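Insulinase family protease (Yersinia pestis, PDB 3GO9) is predicted to be a protease of the insulinase (M16) family, whose active members are zinc-dependent peptidases, though its own activity is unproven. Local coordinates at residues G59-N64 / I182-G187; P75-M80 / Q147-A152; A247-L252 / V323-A328. One frame throughout, in Å; residues are numbered along the deposited sequence.

Contact 1. Residues G59-N64 / I182-G187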
loop_
_atom_site.group_PDB
_atom_site.type_symbol
_atom_site.label_atom_id
_atom_site.label_comp_id
_atom_site.label_asym_id
_atom_site.label_seq_id
_atom_site.Cartn_x
_atom_site.Cartn_y
_atom_site.Cartn_z
ATOM N N GLY A 59 -1.991 16.169 2.076
ATOM C CA GLY A 59 -3.311 15.559 1.792
ATOM C C GLY A 59 -4.378 16.316 2.531
ATOM O O GLY A 59 -4.161 17.469 2.974
ATOM N N SER A 60 -5.505 15.662 2.750
ATOM C CA SER A 60 -6.664 16.306 3.365
ATOM C C SER A 60 -6.465 16.643 4.811
ATOM O O SER A 60 -7.158 17.533 5.329
ATOM C CB SER A 60 -7.876 15.432 3.207
ATOM O OG SER A 60 -7.669 14.128 3.691
ATOM N N LEU A 61 -5.548 15.955 5.499
ATOM C CA LEU A 61 -5.256 16.328 6.870
ATOM C C LEU A 61 -4.622 17.731 6.965
ATOM O O LEU A 61 -4.680 18.335 8.056
ATOM C CB LEU A 61 -4.384 15.292 7.570
ATOM C CG LEU A 61 -4.927 13.934 7.819
ATOM C CD1 LEU A 61 -3.861 12.928 8.221
ATOM C CD2 LEU A 61 -6.078 13.998 8.890
ATOM N N SER A 62 -4.090 18.294 5.871
ATOM C CA SER A 62 -3.520 19.655 5.861
ATOM C C SER A 62 -4.569 20.733 5.775
ATOM O O SER A 62 -4.246 21.923 5.884
ATOM C CB SER A 62 -2.652 19.880 4.619
ATOM O OG SER A 62 -1.482 19.130 4.621
ATOM N N GLU A 63 -5.800 20.339 5.454
ATOM C CA GLU A 63 -6.887 21.282 5.203
ATOM C C GLU A 63 -7.618 21.712 6.447
ATOM O O GLU A 63 -8.043 20.848 7.225
ATOM C CB GLU A 63 -7.938 20.603 4.292
ATOM C CG GLU A 63 -7.409 20.323 2.881
ATOM C CD GLU A 63 -8.283 19.376 2.070
ATOM O OE1 GLU A 63 -9.359 18.920 2.569
ATOM O OE2 GLU A 63 -7.924 19.099 0.888
ATOM N N ASN A 64 -7.815 23.005 6.605
ATOM C CA ASN A 64 -8.744 23.509 7.605
ATOM C C ASN A 64 -10.132 23.503 7.010
ATOM O O ASN A 64 -10.296 23.094 5.875
ATOM C CB ASN A 64 -8.284 24.851 8.158
ATOM C CG ASN A 64 -8.353 26.018 7.172
ATOM O OD1 ASN A 64 -9.236 26.095 6.319
ATOM N ND2 ASN A 64 -7.425 26.992 7.336
ATOM N N ILE A 182 -11.481 11.378 10.397
ATOM C CA ILE A 182 -12.866 11.850 10.302
ATOM C C ILE A 182 -12.991 13.288 9.890
ATOM O O ILE A 182 -12.403 14.215 10.469
ATOM C CB ILE A 182 -13.598 11.662 11.664
ATOM C CG1 ILE A 182 -13.545 10.228 12.065
ATOM C CG2 ILE A 182 -15.043 12.063 11.519
ATOM C CD1 ILE A 182 -14.028 9.339 10.992
ATOM N N GLY A 183 -13.872 13.534 8.930
ATOM C CA GLY A 183 -14.067 14.852 8.402
ATOM C C GLY A 183 -12.974 15.365 7.480
ATOM O O GLY A 183 -13.023 16.508 7.003
ATOM N N HIS A 184 -12.045 14.480 7.141
ATOM C CA HIS A 184 -11.013 14.727 6.152
ATOM C C HIS A 184 -11.054 13.787 4.965
ATOM O O HIS A 184 -9.992 13.389 4.443
ATOM C CB HIS A 184 -9.649 14.645 6.810
ATOM C CG HIS A 184 -9.422 15.726 7.820
ATOM N ND1 HIS A 184 -9.170 17.026 7.442
ATOM C CD2 HIS A 184 -9.420 15.716 9.167
ATOM C CE1 HIS A 184 -9.030 17.779 8.520
ATOM N NE2 HIS A 184 -9.160 17.004 9.577
ATOM N N ASP A 185 -12.243 13.409 4.495
ATOM C CA ASP A 185 -12.357 12.640 3.242
ATOM C C ASP A 185 -11.533 13.273 2.123
ATOM O O ASP A 185 -11.719 14.463 1.788
ATOM C CB ASP A 185 -13.778 12.601 2.722
ATOM C CG ASP A 185 -14.692 11.802 3.520
ATOM O OD1 ASP A 185 -14.350 11.329 4.646
ATOM O OD2 ASP A 185 -15.818 11.643 2.959
ATOM N N PRO A 186 -10.627 12.505 1.515
ATOM C CA PRO A 186 -9.633 13.070 0.577
ATOM C C PRO A 186 -10.169 13.429 -0.808
ATOM O O PRO A 186 -9.464 14.102 -1.565
ATOM C CB PRO A 186 -8.545 11.993 0.505
ATOM C CG PRO A 186 -9.141 10.769 1.074
ATOM C CD PRO A 186 -10.299 11.147 1.960
ATOM N N GLY A 187 -11.358 12.975 -1.153
ATOM C CA GLY A 187 -11.879 13.279 -2.501
ATOM C C GLY A 187 -13.096 14.192 -2.453
ATOM O O GLY A 187 -13.864 14.189 -3.444
HETATM O O HOH W 1 -8.440 16.973 -0.465
HETATM O O HOH W 2 -10.393 17.936 4.907
HETATM O O HOH W 3 -10.655 16.624 0.857
#
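Ser60 and His184 bond to each other in both directions, joining two loops of the M16 peptidase fold: one between strand 50-56 and helix 70-80, the other between helices 170-175 and 196-206. In the 3-10 turn 60-62, the Ser60 hydroxyl sits between its own N and carbonyl carbon (chi1 54°), from where OG donates to His184 O at 2.6 Å, with a C=O...donor angle of 144°. The return bond, His184 ND1 to Ser60 O, is 3.0 Å but weak, bent to 124° at the hydrogen. The imidazole is also packed by its neighbours. Leu61 CA lies above the outer part of one face, Leu61 CD2 makes an off-centre CH-pi contact 4.1 Å from the ring centroid, and Glu63 O meets the ring edge in plane, 3.5 Å from CE1.

A second shell fixes these groups. Glu63 OE1 and OE2 accept the backbone N-H groups of Gly69 and Ala71, tying the residue after the turn to the start of helix 70-80, while Asp185 forms a salt bridge with Arg173. Between the two loops, water 2 donates to Glu63 OE1 at 2.7 Å and lies 3.0 Å from His184 ND1 in a hydrogen bond of undecided direction.

Contact 2. Residues P75-M80 / Q147-A152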
loop_
_atom_site.group_PDB
_atom_site.type_symbol
_atom_site.label_atom_id
_atom_site.label_comp_id
_atom_site.label_asym_id
_atom_site.label_seq_id
_atom_site.Cartn_x
_atom_site.Cartn_y
_atom_site.Cartn_z
ATOM N N PRO A 75 -4.187 18.857 -8.085
ATOM C CA PRO A 75 -3.669 18.135 -9.228
ATOM C C PRO A 75 -4.532 18.212 -10.465
ATOM O O PRO A 75 -3.989 18.084 -11.586
ATOM C CB PRO A 75 -3.564 16.683 -8.721
ATOM C CG PRO A 75 -4.211 16.658 -7.449
ATOM C CD PRO A 75 -4.387 17.977 -6.921
ATOM N N ARG A 76 -5.846 18.434 -10.309
ATOM C CA ARG A 76 -6.678 18.579 -11.489
ATOM C C ARG A 76 -6.278 19.858 -12.278
ATOM O O ARG A 76 -6.328 19.914 -13.514
ATOM C CB ARG A 76 -8.149 18.641 -11.081
ATOM C CG ARG A 76 -9.046 18.363 -12.292
ATOM C CD ARG A 76 -10.504 18.481 -11.924
ATOM N NE ARG A 76 -10.995 17.472 -10.987
ATOM C CZ ARG A 76 -12.295 17.272 -10.785
ATOM N NH1 ARG A 76 -13.190 18.010 -11.438
ATOM N NH2 ARG A 76 -12.723 16.362 -9.905
ATOM N N LEU A 77 -5.866 20.888 -11.559
ATOM C CA LEU A 77 -5.387 22.124 -12.196
ATOM C C LEU A 77 -4.184 21.852 -13.152
ATOM O O LEU A 77 -4.152 22.394 -14.260
ATOM C CB LEU A 77 -5.060 23.202 -11.148
ATOM C CG LEU A 77 -6.177 23.554 -10.226
ATOM C CD1 LEU A 77 -5.661 24.646 -9.213
ATOM C CD2 LEU A 77 -7.458 24.047 -10.941
ATOM N N ALA A 78 -3.255 21.031 -12.682
ATOM C CA ALA A 78 -2.056 20.654 -13.365
ATOM C C ALA A 78 -2.373 19.938 -14.694
ATOM O O ALA A 78 -1.544 19.936 -15.614
ATOM C CB ALA A 78 -1.127 19.756 -12.454
ATOM N N LEU A 79 -3.582 19.365 -14.806
ATOM C CA LEU A 79 -4.045 18.743 -16.064
ATOM C C LEU A 79 -4.796 19.714 -16.953
ATOM O O LEU A 79 -5.020 19.441 -18.132
ATOM C CB LEU A 79 -4.942 17.528 -15.783
ATOM C CG LEU A 79 -4.273 16.431 -14.996
ATOM C CD1 LEU A 79 -5.267 15.312 -14.455
ATOM C CD2 LEU A 79 -3.140 15.748 -15.820
HETATM N N MSE A 80 -5.263 20.840 -16.429
HETATM C CA MSE A 80 -5.930 21.832 -17.255
HETATM C C MSE A 80 -4.896 22.606 -18.027
HETATM O O MSE A 80 -5.083 22.904 -19.203
HETATM C CB MSE A 80 -6.733 22.808 -16.398
HETATM C CG MSE A 80 -7.756 22.196 -15.516
HETATM SE SE MSE A 80 -9.189 21.277 -16.478
HETATM C CE MSE A 80 -8.495 19.598 -16.658
ATOM N N GLN A 147 -9.508 31.125 -14.018
ATOM C CA GLN A 147 -9.701 30.418 -15.283
ATOM C C GLN A 147 -9.467 28.908 -15.151
ATOM O O GLN A 147 -10.279 28.108 -15.612
ATOM C CB GLN A 147 -8.795 31.001 -16.372
ATOM C CG GLN A 147 -9.150 32.421 -16.800
ATOM C CD GLN A 147 -8.946 33.454 -15.675
ATOM O OE1 GLN A 147 -7.918 33.438 -14.966
ATOM N NE2 GLN A 147 -9.940 34.341 -15.498
ATOM N N THR A 148 -8.364 28.512 -14.528
ATOM C CA THR A 148 -8.080 27.082 -14.420
ATOM C C THR A 148 -9.012 26.396 -13.419
ATOM O O THR A 148 -9.396 25.237 -13.587
ATOM C CB THR A 148 -6.587 26.775 -14.036
ATOM O OG1 THR A 148 -6.245 27.306 -12.749
ATOM C CG2 THR A 148 -5.612 27.326 -15.074
ATOM N N VAL A 149 -9.346 27.110 -12.345
ATOM C CA VAL A 149 -10.287 26.584 -11.335
ATOM C C VAL A 149 -11.676 26.362 -11.960
ATOM O O VAL A 149 -12.246 25.310 -11.845
ATOM C CB VAL A 149 -10.317 27.464 -10.075
ATOM C CG1 VAL A 149 -11.424 27.012 -9.149
ATOM C CG2 VAL A 149 -8.955 27.374 -9.334
ATOM N N ASN A 150 -12.187 27.338 -12.697
ATOM C CA ASN A 150 -13.452 27.186 -13.399
ATOM C C ASN A 150 -13.397 26.007 -14.360
ATOM O O ASN A 150 -14.280 25.167 -14.348
ATOM C CB ASN A 150 -13.773 28.500 -14.123
ATOM C CG ASN A 150 -15.161 28.523 -14.724
ATOM O OD1 ASN A 150 -16.158 28.186 -14.077
ATOM N ND2 ASN A 150 -15.235 28.974 -15.989
ATOM N N ALA A 151 -12.307 25.886 -15.123
ATOM C CA ALA A 151 -12.184 24.789 -16.070
ATOM C C ALA A 151 -12.184 23.433 -15.359
ATOM O O ALA A 151 -12.858 22.499 -15.778
ATOM C CB ALA A 151 -10.947 24.976 -16.917
ATOM N N ALA A 152 -11.441 23.338 -14.268
ATOM C CA ALA A 152 -11.356 22.113 -13.496
ATOM C C ALA A 152 -12.714 21.675 -12.926
ATOM O O ALA A 152 -13.034 20.482 -12.873
ATOM C CB ALA A 152 -10.280 22.291 -12.332
#
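Arg76 reaches over Ala152 where two helices of the M16 peptidase fold cross nearly perpendicularly: the axes of 75-80 and 147-152 approach to 9.1 Å at 101°. The zinc ligand His72 lies in the first turn of helix 70-80 and probably corresponds to the first histidine of the family's HxxEH motif; Pro75 and Arg76 then stand where active members have the glutamate and second histidine.

From CB, which points toward the other helix, the arginine chain first runs straight. Its CG lies 4.1 Å from Ala152 CB, and CD passes the same methyl at 3.8 Å and comes nearer still, 3.4 Å, to Ala152 O. The chain then turns at chi3 (-66°), which sets NE off the line of the preceding carbons. At the tip, NH1 donates to Ala152 O at 2.9 Å with an N-H...O angle of 151°, and the oxygen lies at the guanidinium edge, close to its plane. The carbonyl, in the last turn of helix 146-153, also takes a weak bond from Thr155 OG1. NH2 has a different partner, a salt bridge to Asp158, itself a ligand of the zinc held by His72. Arg76 therefore links the helix crossing to the metal site.

Leu77 fills the crossing with one branch: CD2 meets Ala152 CB at 3.6 Å and Val149 CG2 at 4.0 Å. Leu199 of helix 196-206 touches both Leu77 and Val149. Met80, present as selenomethionine with its chain folded at chi2 and chi3, packs its SE 3.8 Å from Ala152 N.

Contact 3. Residues A247-L252 / V323-A328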
loop_
_atom_site.group_PDB
_atom_site.type_symbol
_atom_site.label_atom_id
_atom_site.label_comp_id
_atom_site.label_asym_id
_atom_site.label_seq_id
_atom_site.Cartn_x
_atom_site.Cartn_y
_atom_site.Cartn_z
ATOM N N ALA A 247 -1.199 9.866 8.797
ATOM C CA ALA A 247 -2.543 9.367 8.983
ATOM C C ALA A 247 -2.394 8.108 9.878
ATOM O O ALA A 247 -1.647 7.195 9.534
ATOM C CB ALA A 247 -3.144 9.005 7.678
ATOM N N THR A 248 -3.151 8.088 10.976
ATOM C CA THR A 248 -3.227 6.941 11.922
ATOM C C THR A 248 -4.693 6.519 12.292
ATOM O O THR A 248 -5.583 7.343 12.574
ATOM C CB THR A 248 -2.569 7.313 13.236
ATOM O OG1 THR A 248 -3.301 8.372 13.844
ATOM C CG2 THR A 248 -1.102 7.725 12.971
ATOM N N LEU A 249 -4.893 5.205 12.323
ATOM C CA LEU A 249 -6.218 4.627 12.681
ATOM C C LEU A 249 -6.283 4.230 14.151
ATOM O O LEU A 249 -5.254 3.909 14.734
ATOM C CB LEU A 249 -6.444 3.409 11.843
ATOM C CG LEU A 249 -6.740 3.577 10.367
ATOM C CD1 LEU A 249 -6.705 2.240 9.651
ATOM C CD2 LEU A 249 -8.116 4.243 10.234
ATOM N N ALA A 250 -7.463 4.269 14.769
ATOM C CA ALA A 250 -7.646 3.670 16.103
ATOM C C ALA A 250 -7.638 2.134 15.961
ATOM O O ALA A 250 -7.815 1.566 14.840
ATOM C CB ALA A 250 -8.924 4.104 16.688
ATOM N N PRO A 251 -7.455 1.425 17.073
ATOM C CA PRO A 251 -7.526 -0.040 16.969
ATOM C C PRO A 251 -8.928 -0.472 16.541
ATOM O O PRO A 251 -9.920 0.201 16.832
ATOM C CB PRO A 251 -7.275 -0.504 18.412
ATOM C CG PRO A 251 -6.533 0.659 19.056
ATOM C CD PRO A 251 -7.106 1.878 18.425
ATOM N N LEU A 252 -8.990 -1.578 15.806
ATOM C CA LEU A 252 -10.256 -2.184 15.458
ATOM C C LEU A 252 -10.979 -2.655 16.699
ATOM O O LEU A 252 -10.425 -3.434 17.466
ATOM C CB LEU A 252 -10.021 -3.352 14.538
ATOM C CG LEU A 252 -11.251 -4.028 13.957
ATOM C CD1 LEU A 252 -12.035 -3.202 12.916
ATOM C CD2 LEU A 252 -10.773 -5.336 13.329
ATOM N N VAL A 323 -0.269 -3.596 5.752
ATOM C CA VAL A 323 0.247 -2.676 6.771
ATOM C C VAL A 323 -0.068 -1.301 6.246
ATOM O O VAL A 323 0.373 -0.929 5.157
ATOM C CB VAL A 323 1.763 -2.831 6.981
ATOM C CG1 VAL A 323 2.249 -1.802 7.983
ATOM C CG2 VAL A 323 2.074 -4.191 7.425
ATOM N N GLN A 324 -0.850 -0.542 6.990
ATOM C CA GLN A 324 -1.329 0.753 6.553
ATOM C C GLN A 324 -1.681 1.495 7.795
ATOM O O GLN A 324 -2.211 0.900 8.722
ATOM C CB GLN A 324 -2.594 0.613 5.688
ATOM C CG GLN A 324 -2.363 0.060 4.354
ATOM C CD GLN A 324 -3.644 -0.093 3.544
ATOM O OE1 GLN A 324 -4.771 0.143 4.043
ATOM N NE2 GLN A 324 -3.485 -0.502 2.288
ATOM N N TYR A 325 -1.395 2.796 7.830
ATOM C CA TYR A 325 -1.643 3.615 9.003
ATOM C C TYR A 325 -1.072 3.053 10.298
ATOM O O TYR A 325 -1.701 3.177 11.341
ATOM C CB TYR A 325 -3.158 3.896 9.152
ATOM C CG TYR A 325 -3.781 4.357 7.855
ATOM C CD1 TYR A 325 -3.608 5.651 7.424
ATOM C CD2 TYR A 325 -4.454 3.461 7.015
ATOM C CE1 TYR A 325 -4.138 6.071 6.206
ATOM C CE2 TYR A 325 -4.963 3.861 5.808
ATOM C CZ TYR A 325 -4.813 5.183 5.432
ATOM O OH TYR A 325 -5.322 5.599 4.242
ATOM N N GLN A 326 0.117 2.455 10.218
ATOM C CA GLN A 326 0.880 1.959 11.364
ATOM C C GLN A 326 0.165 0.775 12.033
ATOM O O GLN A 326 0.458 0.474 13.201
ATOM C CB GLN A 326 1.188 3.090 12.375
ATOM C CG GLN A 326 1.923 4.299 11.744
ATOM C CD GLN A 326 1.989 5.582 12.632
ATOM O OE1 GLN A 326 2.645 6.556 12.254
ATOM N NE2 GLN A 326 1.306 5.585 13.784
ATOM N N ARG A 327 -0.798 0.155 11.323
ATOM C CA ARG A 327 -1.471 -1.073 11.823
ATOM C C ARG A 327 -1.213 -2.225 10.884
ATOM O O ARG A 327 -1.159 -2.035 9.688
ATOM C CB ARG A 327 -2.995 -0.945 11.905
ATOM C CG ARG A 327 -3.546 0.359 12.339
ATOM C CD ARG A 327 -3.656 0.519 13.777
ATOM N NE ARG A 327 -4.222 -0.618 14.528
ATOM C CZ ARG A 327 -3.991 -0.808 15.829
ATOM N NH1 ARG A 327 -3.241 0.059 16.512
ATOM N NH2 ARG A 327 -4.489 -1.862 16.461
ATOM N N ALA A 328 -1.093 -3.427 11.427
ATOM C CA ALA A 328 -1.012 -4.653 10.609
ATOM C C ALA A 328 -2.413 -5.248 10.637
ATOM O O ALA A 328 -2.966 -5.424 11.737
ATOM C CB ALA A 328 -0.005 -5.649 11.185
#
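Tyr325 turns the edge of its ring to Ala247, at the tip of a beta-hairpin whose type I' turn runs from Gln324 to Arg327. Tyr325 and Gln326, the two central residues, both have positive phi, as this turn requires, and their side chains, with that of Arg327, lean toward the irregular segment 247-252. Ala247 O lies near the plane of the tyrosine ring, 3.3 Å from CD1, and Ala247 CB approaches CD1 at 3.4 Å, a close fit. Leu249 approaches obliquely at the CD2 side, its CD1 3.7 Å from Tyr325 CD2. The phenol is thus flanked along CD1 by one residue and along CD2 by another.

Beside it, the extended Gln326 side chain brings NE2 within 3.3 Å of Thr248 CG2, the two chains crossing at a slant. Arg327 is folded instead: bends at chi2 (-86°) and chi3 swing CD and NE round, and Pro251 CA lies over one face of the guanidinium, toward its rim, 3.6 Å from Arg327 NH2. The contact between the segments is one of shape and van der Waals touch; the charge of Arg327 is met by a salt bridge to Asp274, whose OD2 also accepts Leu252 N.

Asp274 belongs to strand 267-276, the hairpin's neighbour in the five-stranded sheet, while Arg175 of helix 170-175 packs on Leu249 and Arg327 and donates to Ala250 O.

In the fold
Burial alone does not set the chemistry of the three contacts. Contacts 1 and 2 are partly buried and contact 3 lies at the surface. Contact 1 depends on hydrogen bonds and waters, contact 2 on apolar packing plus one arginine bond, and contact 3 on van der Waals fit between its segments. Contacts 1 and 2 share neighbours: the loop 59-64 leads into the helix that carries 75-80, and helix 196-206 touches both. Contact 2 falls in the peptidase domain and contact 3 in the inactive domain, yet contact 3 meets contact 1 directly, Leu61 CD1 packing 3.9 Å from Ala247 CA. Contact 1's centre is about 20 Å from that of contact 2 and 17 Å from that of contact 3, whose centres are 33 Å apart, placing it roughly between them.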